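Local coordinates for protein putative thiol-disulfide oxidoreductase (Bacteroides vulgatus, PDB 4GRF) that probably acts as a thiol-disulfide oxidoreductase, of which this chain is the thioredoxin-like domain, crystallised with glutathione bound, at residues A[37-48]-A[76-84]. Residues are numbered along the deposited sequence; the frame is centred on the assembly and turned at random. Where two conformers were deposited one is given.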
loop_
_atom_site.group_PDB
_atom_site.type_symbol
_atom_site.label_atom_id
_atom_site.label_comp_id
_atom_site.label_asym_id
_atom_site.label_seq_id
_atom_site.Cartn_x
_atom_site.Cartn_y
_atom_site.Cartn_z
ATOM N N TRP A 37 4.118 5.142 -1.566
ATOM C CA TRP A 37 4.073 6.561 -1.215
ATOM C C TRP A 37 5.375 7.027 -0.582
ATOM O O TRP A 37 6.295 6.251 -0.353
ATOM C CB TRP A 37 2.903 6.821 -0.255
ATOM C CG TRP A 37 3.142 6.285 1.123
ATOM C CD1 TRP A 37 3.187 4.972 1.496
ATOM C CD2 TRP A 37 3.375 7.039 2.307
ATOM N NE1 TRP A 37 3.431 4.860 2.827
ATOM C CE2 TRP A 37 3.574 6.118 3.353
ATOM C CE3 TRP A 37 3.475 8.403 2.581
ATOM C CZ2 TRP A 37 3.834 6.509 4.651
ATOM C CZ3 TRP A 37 3.740 8.789 3.871
ATOM C CH2 TRP A 37 3.913 7.843 4.897
ATOM N N PHE A 38 5.452 8.327 -0.306
ATOM C CA PHE A 38 6.502 8.847 0.541
ATOM C C PHE A 38 5.973 10.163 1.092
ATOM O O PHE A 38 5.011 10.711 0.577
ATOM C CB PHE A 38 7.822 9.065 -0.227
ATOM C CG PHE A 38 7.650 9.795 -1.516
ATOM C CD1 PHE A 38 7.315 9.101 -2.675
ATOM C CD2 PHE A 38 7.808 11.167 -1.590
ATOM C CE1 PHE A 38 7.143 9.771 -3.877
ATOM C CE2 PHE A 38 7.646 11.841 -2.796
ATOM C CZ PHE A 38 7.308 11.137 -3.939
ATOM N N ALA A 39 6.593 10.640 2.161
ATOM C CA ALA A 39 6.097 11.790 2.903
ATOM C C ALA A 39 5.921 13.045 2.038
ATOM O O ALA A 39 4.976 13.818 2.259
ATOM C CB ALA A 39 7.039 12.075 4.068
ATOM N N GLY A 40 6.807 13.238 1.063
ATOM C CA GLY A 40 6.771 14.431 0.208
ATOM C C GLY A 40 5.822 14.350 -0.980
ATOM O O GLY A 40 5.865 15.190 -1.889
ATOM N N CYS A 41 4.964 13.338 -0.979
ATOM C CA CYS A 41 3.967 13.184 -2.033
ATOM C C CYS A 41 2.614 13.674 -1.523
ATOM O O CYS A 41 1.903 12.955 -0.788
ATOM C CB CYS A 41 3.898 11.710 -2.435
ATOM S SG CYS A 41 2.556 11.317 -3.560
ATOM N N SER A 42 2.245 14.901 -1.892
ATOM C CA SER A 42 1.036 15.545 -1.368
ATOM C C SER A 42 -0.222 14.742 -1.661
ATOM O O SER A 42 -1.047 14.495 -0.798
ATOM C CB SER A 42 0.864 16.929 -1.987
ATOM O OG SER A 42 1.660 17.879 -1.324
ATOM N N TRP A 43 -0.365 14.346 -2.909
ATOM C CA TRP A 43 -1.543 13.627 -3.316
ATOM C C TRP A 43 -1.651 12.289 -2.590
ATOM O O TRP A 43 -2.749 11.842 -2.269
ATOM C CB TRP A 43 -1.510 13.380 -4.823
ATOM C CG TRP A 43 -2.825 13.484 -5.292
ATOM C CD1 TRP A 43 -3.712 12.471 -5.518
ATOM C CD2 TRP A 43 -3.533 14.703 -5.475
ATOM N NE1 TRP A 43 -4.927 12.999 -5.893
ATOM C CE2 TRP A 43 -4.841 14.369 -5.870
ATOM C CE3 TRP A 43 -3.177 16.052 -5.375
ATOM C CZ2 TRP A 43 -5.797 15.337 -6.165
ATOM C CZ3 TRP A 43 -4.123 17.006 -5.664
ATOM C CH2 TRP A 43 -5.421 16.646 -6.053
ATOM N N CYS A 44 -0.516 11.653 -2.338
ATOM C CA CYS A 44 -0.506 10.408 -1.530
ATOM C C CYS A 44 -1.133 10.657 -0.154
ATOM O O CYS A 44 -1.982 9.895 0.319
ATOM C CB CYS A 44 0.937 9.890 -1.336
ATOM S SG CYS A 44 1.878 9.490 -2.846
ATOM N N ARG A 45 -0.733 11.751 0.480
ATOM C CA ARG A 45 -1.168 12.054 1.820
ATOM C C ARG A 45 -2.658 12.363 1.790
ATOM O O ARG A 45 -3.399 12.019 2.718
ATOM C CB ARG A 45 -0.422 13.275 2.364
ATOM C CG ARG A 45 1.088 13.262 2.141
ATOM C CD ARG A 45 1.849 12.415 3.157
ATOM N NE ARG A 45 1.563 12.819 4.539
ATOM C CZ ARG A 45 2.273 13.694 5.251
ATOM N NH1 ARG A 45 3.356 14.257 4.766
ATOM N NH2 ARG A 45 1.893 13.999 6.471
ATOM N N LYS A 46 -3.101 13.036 0.729
ATOM C CA LYS A 46 -4.512 13.412 0.614
ATOM C C LYS A 46 -5.445 12.226 0.421
ATOM O O LYS A 46 -6.658 12.361 0.569
ATOM C CB LYS A 46 -4.729 14.421 -0.508
ATOM C CG LYS A 46 -4.194 15.804 -0.180
ATOM C CD LYS A 46 -4.259 16.736 -1.379
ATOM C CE LYS A 46 -5.689 17.191 -1.616
ATOM N NZ LYS A 46 -5.775 18.327 -2.573
ATOM N N GLU A 47 -4.908 11.053 0.123
ATOM C CA GLU A 47 -5.753 9.876 -0.016
ATOM C C GLU A 47 -6.094 9.248 1.359
ATOM O O GLU A 47 -6.940 8.356 1.462
ATOM C CB GLU A 47 -5.051 8.817 -0.884
ATOM C CG GLU A 47 -4.889 9.187 -2.347
ATOM C CD GLU A 47 -6.209 9.451 -3.035
ATOM O OE1 GLU A 47 -7.181 8.720 -2.753
ATOM O OE2 GLU A 47 -6.266 10.375 -3.865
ATOM N N THR A 48 -5.414 9.710 2.395
ATOM C CA THR A 48 -5.524 9.146 3.745
ATOM C C THR A 48 -6.978 8.923 4.225
ATOM O O THR A 48 -7.317 7.825 4.659
ATOM C CB THR A 48 -4.716 9.987 4.752
ATOM O OG1 THR A 48 -3.330 9.872 4.432
ATOM C CG2 THR A 48 -4.914 9.463 6.174
ATOM N N ASP A 76 11.176 11.371 8.376
ATOM C CA ASP A 76 10.137 11.964 7.526
ATOM C C ASP A 76 8.932 11.028 7.402
ATOM O O ASP A 76 7.773 11.467 7.452
ATOM C CB ASP A 76 10.654 12.267 6.111
ATOM C CG ASP A 76 11.695 13.367 6.065
ATOM O OD1 ASP A 76 11.782 14.178 7.005
ATOM O OD2 ASP A 76 12.418 13.417 5.045
ATOM N N TRP A 77 9.227 9.744 7.226
ATOM C CA TRP A 77 8.216 8.692 7.149
ATOM C C TRP A 77 7.368 8.625 8.422
ATOM O O TRP A 77 6.133 8.652 8.370
ATOM C CB TRP A 77 8.937 7.374 6.895
ATOM C CG TRP A 77 8.122 6.148 6.917
ATOM C CD1 TRP A 77 7.070 5.845 6.087
ATOM C CD2 TRP A 77 8.296 5.005 7.778
ATOM N NE1 TRP A 77 6.582 4.602 6.390
ATOM C CE2 TRP A 77 7.317 4.059 7.415
ATOM C CE3 TRP A 77 9.190 4.686 8.810
ATOM C CZ2 TRP A 77 7.190 2.827 8.059
ATOM C CZ3 TRP A 77 9.067 3.446 9.446
ATOM C CH2 TRP A 77 8.066 2.540 9.069
ATOM N N LYS A 78 8.021 8.569 9.578
ATOM C CA LYS A 78 7.305 8.485 10.843
ATOM C C LYS A 78 6.487 9.742 11.136
ATOM O O LYS A 78 5.332 9.664 11.607
ATOM C CB LYS A 78 8.297 8.163 11.980
ATOM C CG LYS A 78 8.794 6.728 11.894
ATOM C CD LYS A 78 9.708 6.303 13.032
ATOM C CE LYS A 78 10.986 7.123 13.075
ATOM N NZ LYS A 78 11.956 6.546 14.045
ATOM N N LYS A 79 7.048 10.898 10.823
ATOM C CA LYS A 79 6.329 12.143 11.031
ATOM C C LYS A 79 5.065 12.165 10.186
ATOM O O LYS A 79 4.042 12.642 10.639
ATOM C CB LYS A 79 7.192 13.355 10.702
ATOM C CG LYS A 79 8.280 13.630 11.726
ATOM C CD LYS A 79 9.228 14.740 11.273
ATOM C CE LYS A 79 10.183 15.141 12.394
ATOM N NZ LYS A 79 11.359 15.936 11.932
ATOM N N ALA A 80 5.128 11.643 8.961
ATOM C CA ALA A 80 3.971 11.689 8.087
ATOM C C ALA A 80 2.878 10.786 8.637
ATOM O O ALA A 80 1.690 11.126 8.614
ATOM C CB ALA A 80 4.353 11.278 6.661
ATOM N N ILE A 81 3.271 9.611 9.116
ATOM C CA ILE A 81 2.309 8.644 9.602
ATOM C C ILE A 81 1.579 9.214 10.824
ATOM O O ILE A 81 0.348 9.125 10.932
ATOM C CB ILE A 81 2.988 7.315 9.935
ATOM C CG1 ILE A 81 3.411 6.635 8.639
ATOM C CG2 ILE A 81 2.062 6.429 10.734
ATOM C CD1 ILE A 81 4.227 5.376 8.836
ATOM N N GLU A 82 2.338 9.862 11.699
ATOM C CA GLU A 82 1.743 10.501 12.870
ATOM C C GLU A 82 0.800 11.647 12.468
ATOM O O GLU A 82 -0.267 11.797 13.055
ATOM C CB GLU A 82 2.835 11.030 13.807
ATOM C CG GLU A 82 2.305 11.439 15.181
ATOM C CD GLU A 82 1.627 12.798 15.193
ATOM O OE1 GLU A 82 2.062 13.694 14.441
ATOM O OE2 GLU A 82 0.672 12.976 15.986
ATOM N N GLU A 83 1.218 12.478 11.518
ATOM C CA GLU A 83 0.380 13.581 11.030
ATOM C C GLU A 83 -0.910 13.067 10.369
ATOM O O GLU A 83 -2.000 13.657 10.510
ATOM C CB GLU A 83 1.168 14.446 10.045
ATOM C CG GLU A 83 2.293 15.250 10.703
ATOM C CD GLU A 83 3.224 15.927 9.718
ATOM O OE1 GLU A 83 3.253 15.565 8.515
ATOM O OE2 GLU A 83 3.960 16.827 10.164
ATOM N N ASP A 84 -0.790 11.955 9.646
ATOM C CA ASP A 84 -1.922 11.413 8.891
ATOM C C ASP A 84 -2.800 10.426 9.669
ATOM O O ASP A 84 -3.931 10.142 9.260
ATOM C CB ASP A 84 -1.405 10.714 7.617
ATOM C CG ASP A 84 -0.708 11.662 6.649
ATOM O OD1 ASP A 84 -0.806 12.907 6.805
ATOM O OD2 ASP A 84 -0.053 11.160 5.697
HETATM O O HOH W 1 4.855 2.985 4.751
#
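Ala-39 and Ala-80 bring the backbones to 5.6 Å between CA atoms, while the short helix 42-46 runs at 37° to helix 76-84 with the axes 11.6 Å apart, a gap that long side chains bridge. Arg-45 is the chief of these. Bent at chi2 and chi3, it folds its guanidinium back over Ala-80, whose CB lies 3.5 Å above the centre of one face; the small methyl of Ala-80 lets the flat group settle close to the helix. Asp-84 is gripped side-on: Arg-45 NE donates to the syn lone pair of Asp-84 OD2 at 2.6 Å, while Arg-45 NH2 reaches OD1 from above the carboxylate plane. NH2 also meets the anti lone pair of Glu-83 OE1 with a fairly straight N-H...O angle of 162°, the guanidinium and the Glu-83 carboxylate nearly coplanar. On the remaining nitrogen, NH1 donates to Ala-39 O, tying the turn 38-41 to the same group. An alanine in place of Arg-45 is likely to leave the carboxylates of Glu-83 and Asp-84 without this counter-charge and Ala-39 O without this donor. Threonine suits position Thr-48 because its two branches divide the work: OG1 turns back to Arg-45 O, and CG2 meets Asp-84 O. Deeper, the Trp-37 ring turns its edge to Ala-80 CB and Ile-81 CG1, and its CZ2 comes 3.6 Å from Trp-77 CD1, the indoles meeting obliquely. One water accepts from both indole NE1 atoms, satisfying two polar groups of buried residues. Trp-37 ends the central strand 31-37; the contact joins helix 74-84 to the segment carrying disulfide-linked Cys-41 and Cys-44, probably the redox-active pair, the CxxC at a helix start characteristic of thioredoxin-like oxidoreductases, on a thioredoxin fold.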